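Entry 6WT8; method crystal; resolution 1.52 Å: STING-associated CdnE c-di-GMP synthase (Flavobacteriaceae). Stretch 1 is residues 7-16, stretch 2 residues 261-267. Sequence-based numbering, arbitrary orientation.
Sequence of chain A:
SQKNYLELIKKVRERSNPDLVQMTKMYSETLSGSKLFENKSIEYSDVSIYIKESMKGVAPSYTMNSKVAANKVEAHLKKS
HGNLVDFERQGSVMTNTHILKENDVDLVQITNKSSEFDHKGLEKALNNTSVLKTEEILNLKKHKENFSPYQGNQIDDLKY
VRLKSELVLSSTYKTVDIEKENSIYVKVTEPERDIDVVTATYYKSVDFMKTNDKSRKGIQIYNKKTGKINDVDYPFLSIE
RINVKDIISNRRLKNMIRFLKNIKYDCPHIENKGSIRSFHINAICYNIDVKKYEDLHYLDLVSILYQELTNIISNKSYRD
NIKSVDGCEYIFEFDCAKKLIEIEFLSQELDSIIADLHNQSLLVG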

# COMPACT_ATOMS: atom_id res chain seq x y z
N GLU A 7 27.48 -6.02 2.28
CA GLU A 7 27.10 -4.62 2.25
C GLU A 7 25.58 -4.46 2.13
O GLU A 7 24.99 -3.59 2.77
CB GLU A 7 27.81 -3.92 1.10
CG GLU A 7 27.57 -2.42 1.05
CD GLU A 7 28.51 -1.68 0.08
OE1 GLU A 7 29.15 -2.34 -0.78
OE2 GLU A 7 28.59 -0.43 0.20
N LEU A 8 24.94 -5.33 1.34
CA LEU A 8 23.50 -5.27 1.17
C LEU A 8 22.78 -5.59 2.48
O LEU A 8 21.80 -4.92 2.84
CB LEU A 8 23.03 -6.21 0.06
CG LEU A 8 23.35 -5.73 -1.36
CD1 LEU A 8 23.12 -6.87 -2.39
CD2 LEU A 8 22.55 -4.45 -1.64
N ILE A 9 23.27 -6.62 3.20
CA ILE A 9 22.68 -6.95 4.50
C ILE A 9 22.77 -5.77 5.45
O ILE A 9 21.80 -5.42 6.14
CB ILE A 9 23.36 -8.20 5.09
CG1 ILE A 9 22.94 -9.46 4.30
CG2 ILE A 9 23.01 -8.33 6.58
CD1 ILE A 9 23.89 -10.66 4.52
N LYS A 10 23.93 -5.10 5.49
CA LYS A 10 24.08 -3.94 6.37
C LYS A 10 23.10 -2.82 5.98
O LYS A 10 22.52 -2.15 6.84
CB LYS A 10 25.53 -3.44 6.33
CG LYS A 10 26.49 -4.42 6.99
CD LYS A 10 27.94 -3.97 6.84
CE LYS A 10 28.84 -5.03 7.44
NZ LYS A 10 28.42 -5.26 8.86
N LYS A 11 22.86 -2.65 4.68
CA LYS A 11 21.94 -1.59 4.26
C LYS A 11 20.51 -1.90 4.66
O LYS A 11 19.78 -1.04 5.16
CB LYS A 11 22.01 -1.40 2.74
CG LYS A 11 23.28 -0.70 2.31
CD LYS A 11 23.19 -0.39 0.84
CE LYS A 11 24.18 0.71 0.49
NZ LYS A 11 24.56 0.59 -0.94
N VAL A 12 20.06 -3.14 4.42
CA VAL A 12 18.70 -3.52 4.81
C VAL A 12 18.53 -3.36 6.30
O VAL A 12 17.50 -2.90 6.78
CB VAL A 12 18.41 -4.96 4.35
CG1 VAL A 12 17.04 -5.46 4.90
CG2 VAL A 12 18.35 -5.05 2.88
N ARG A 13 19.53 -3.80 7.07
CA ARG A 13 19.45 -3.70 8.52
C ARG A 13 19.30 -2.26 8.98
O ARG A 13 18.53 -1.98 9.91
CB ARG A 13 20.70 -4.32 9.14
CG ARG A 13 20.55 -5.81 9.11
CD ARG A 13 21.81 -6.52 9.55
NE ARG A 13 21.51 -7.94 9.72
CZ ARG A 13 22.20 -8.78 10.50
NH1 ARG A 13 23.25 -8.34 11.18
NH2 ARG A 13 21.82 -10.03 10.61
N GLU A 14 20.07 -1.36 8.39
CA GLU A 14 19.99 0.03 8.84
C GLU A 14 18.59 0.58 8.60
O GLU A 14 18.08 1.38 9.39
CB GLU A 14 21.02 0.88 8.10
CG GLU A 14 21.13 2.31 8.73
CD GLU A 14 21.22 2.30 10.28
OE1 GLU A 14 22.10 1.57 10.83
OE2 GLU A 14 20.41 3.01 10.94
N ARG A 15 17.95 0.14 7.51
CA ARG A 15 16.62 0.64 7.18
C ARG A 15 15.53 -0.02 8.02
O ARG A 15 14.50 0.61 8.31
CB ARG A 15 16.33 0.35 5.70
CG ARG A 15 17.18 1.15 4.75
CD ARG A 15 16.77 0.98 3.28
NE ARG A 15 16.77 -0.38 2.76
CZ ARG A 15 17.67 -0.87 1.90
NH1 ARG A 15 18.75 -0.14 1.54
NH2 ARG A 15 17.52 -2.07 1.41
N SER A 16 15.73 -1.28 8.36
CA SER A 16 14.66 -2.15 8.83
C SER A 16 14.77 -2.55 10.29
O SER A 16 13.75 -2.70 10.96
CB SER A 16 14.65 -3.46 8.02
OG SER A 16 14.29 -3.25 6.67
N LYS A 261 10.62 -4.43 -3.29
CA LYS A 261 10.87 -3.04 -2.89
C LYS A 261 12.32 -2.85 -2.45
O LYS A 261 12.96 -1.86 -2.81
CB LYS A 261 9.91 -2.62 -1.78
CG LYS A 261 8.49 -2.37 -2.24
CD LYS A 261 7.71 -1.85 -1.04
CE LYS A 261 6.28 -1.65 -1.32
NZ LYS A 261 5.76 -0.83 -0.14
N ASN A 262 12.86 -3.81 -1.70
CA ASN A 262 14.25 -3.71 -1.27
C ASN A 262 15.19 -3.81 -2.46
O ASN A 262 16.20 -3.10 -2.51
CB ASN A 262 14.57 -4.82 -0.24
CG ASN A 262 14.28 -4.36 1.21
OD1 ASN A 262 14.89 -3.39 1.67
ND2 ASN A 262 13.33 -4.99 1.91
N ILE A 263 14.94 -4.76 -3.37
CA ILE A 263 15.80 -4.88 -4.55
C ILE A 263 15.78 -3.57 -5.34
O ILE A 263 16.82 -3.08 -5.77
CB ILE A 263 15.35 -6.04 -5.45
CG1 ILE A 263 15.48 -7.38 -4.74
CG2 ILE A 263 16.10 -6.08 -6.80
CD1 ILE A 263 16.74 -7.62 -4.03
N LYS A 264 14.59 -2.99 -5.52
CA LYS A 264 14.54 -1.73 -6.28
C LYS A 264 15.34 -0.63 -5.57
O LYS A 264 16.06 0.18 -6.22
CB LYS A 264 13.07 -1.30 -6.46
CG LYS A 264 12.99 -0.19 -7.53
CD LYS A 264 11.51 0.06 -7.95
CE LYS A 264 10.72 0.75 -6.84
NZ LYS A 264 10.92 2.27 -6.85
N TYR A 265 15.22 -0.56 -4.25
CA TYR A 265 15.83 0.49 -3.47
C TYR A 265 17.35 0.44 -3.59
O TYR A 265 17.98 1.47 -3.79
CB TYR A 265 15.37 0.37 -2.01
CG TYR A 265 15.68 1.59 -1.17
CD1 TYR A 265 16.92 1.78 -0.56
CD2 TYR A 265 14.69 2.56 -0.98
CE1 TYR A 265 17.16 2.92 0.20
CE2 TYR A 265 14.93 3.71 -0.19
CZ TYR A 265 16.16 3.86 0.38
OH TYR A 265 16.41 5.01 1.12
N ASP A 266 17.91 -0.78 -3.60
CA ASP A 266 19.36 -0.98 -3.63
C ASP A 266 19.91 -1.07 -5.05
O ASP A 266 21.13 -1.11 -5.23
CB ASP A 266 19.69 -2.26 -2.85
CG ASP A 266 19.61 -2.06 -1.32
OD1 ASP A 266 19.85 -0.94 -0.90
OD2 ASP A 266 19.29 -3.05 -0.64
N CYS A 267 19.05 -1.04 -6.05
CA CYS A 267 19.54 -1.12 -7.43
C CYS A 267 20.06 0.23 -7.93
O CYS A 267 19.28 1.19 -8.02
CB CYS A 267 18.41 -1.60 -8.34
SG CYS A 267 18.94 -1.76 -10.07
O HOH W 1 14.91 -2.12 4.10
O HOH W 2 13.25 -5.27 4.84

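Stretch 1 is helical throughout and meets a second helix that lies some 250 residues later in the sequence. The axes come no nearer than 11.4 Å, and their directions differ by 112°, so the helices cross steeply and share a small patch, with 311 Å² buried from both sides together. One face of stretch 1 makes the contact: Leu8, Lys11, Val12 and Arg15, spaced three or four apart so that successive helical turns bring them to the same side. Glu7, Lys10, Arg13 and Glu14 lie outside it, and Ile9 points away.

Leu8 opens the contact. Its CA-to-CB bond runs sideways, but the end of the side chain comes nearer, placing CD2 3.7 Å from OD2 of Asp266. This is packing without polar bonding, in which a branched aliphatic chain walls in part of a carboxylate. One turn on, Lys11 points toward stretch 2 and contributes its methylenes, with CD 3.8 Å from OD1 of Asp266. Its long chain suits an exposed border, covering the neighbour with hydrocarbon while its amine makes no bond to stretch 2.

Val12 is buried and compact. Its CG2 lies 4.0 Å from Asn262 OD1 and 4.2 Å from Asp266 OD2, a small apolar filler beside two polar side chains. Together with Leu8, Lys11 and Arg15 it forms the hole into which the Asp266 side chain fits as a knob.

Arg15 supplies the main polar bonds. Its guanidinium meets the Asp266 carboxylate in a two-pronged salt bridge: NH1 donates to OD1 at 2.8 Å, and NH2 donates to OD2 at 2.9 Å. A second hydrogen bond from NH2 reaches Asn262 OD1 at 3.0 Å. Arginine suits this place because its planar, charged end offers several N-H groups along its edge, where both acceptors lie. Tyr265 covers one face of the group, its CD1 3.4 Å from Arg15 NH1, although the guanidinium meets the tyrosine ring obliquely. Asp266 and Asn262 are one helical turn apart, so a single arginine can engage both.

The NE of Arg15 is served by a water. Water 1 accepts from Arg15 NE (2.9 Å) and from Ser16 OG (2.9 Å), and donates to Asn262 OD1 (2.7 Å). Ser16 touches no residue of stretch 2 directly, but its hydroxyl also accepts from water 2, with OG 2.9 Å from the water oxygen; that water in turn accepts from Asn262 ND2 at 2.9 Å. A small hydroxyl-bearing residue thus joins the helices through water, while both ends of the asparagine amide are used.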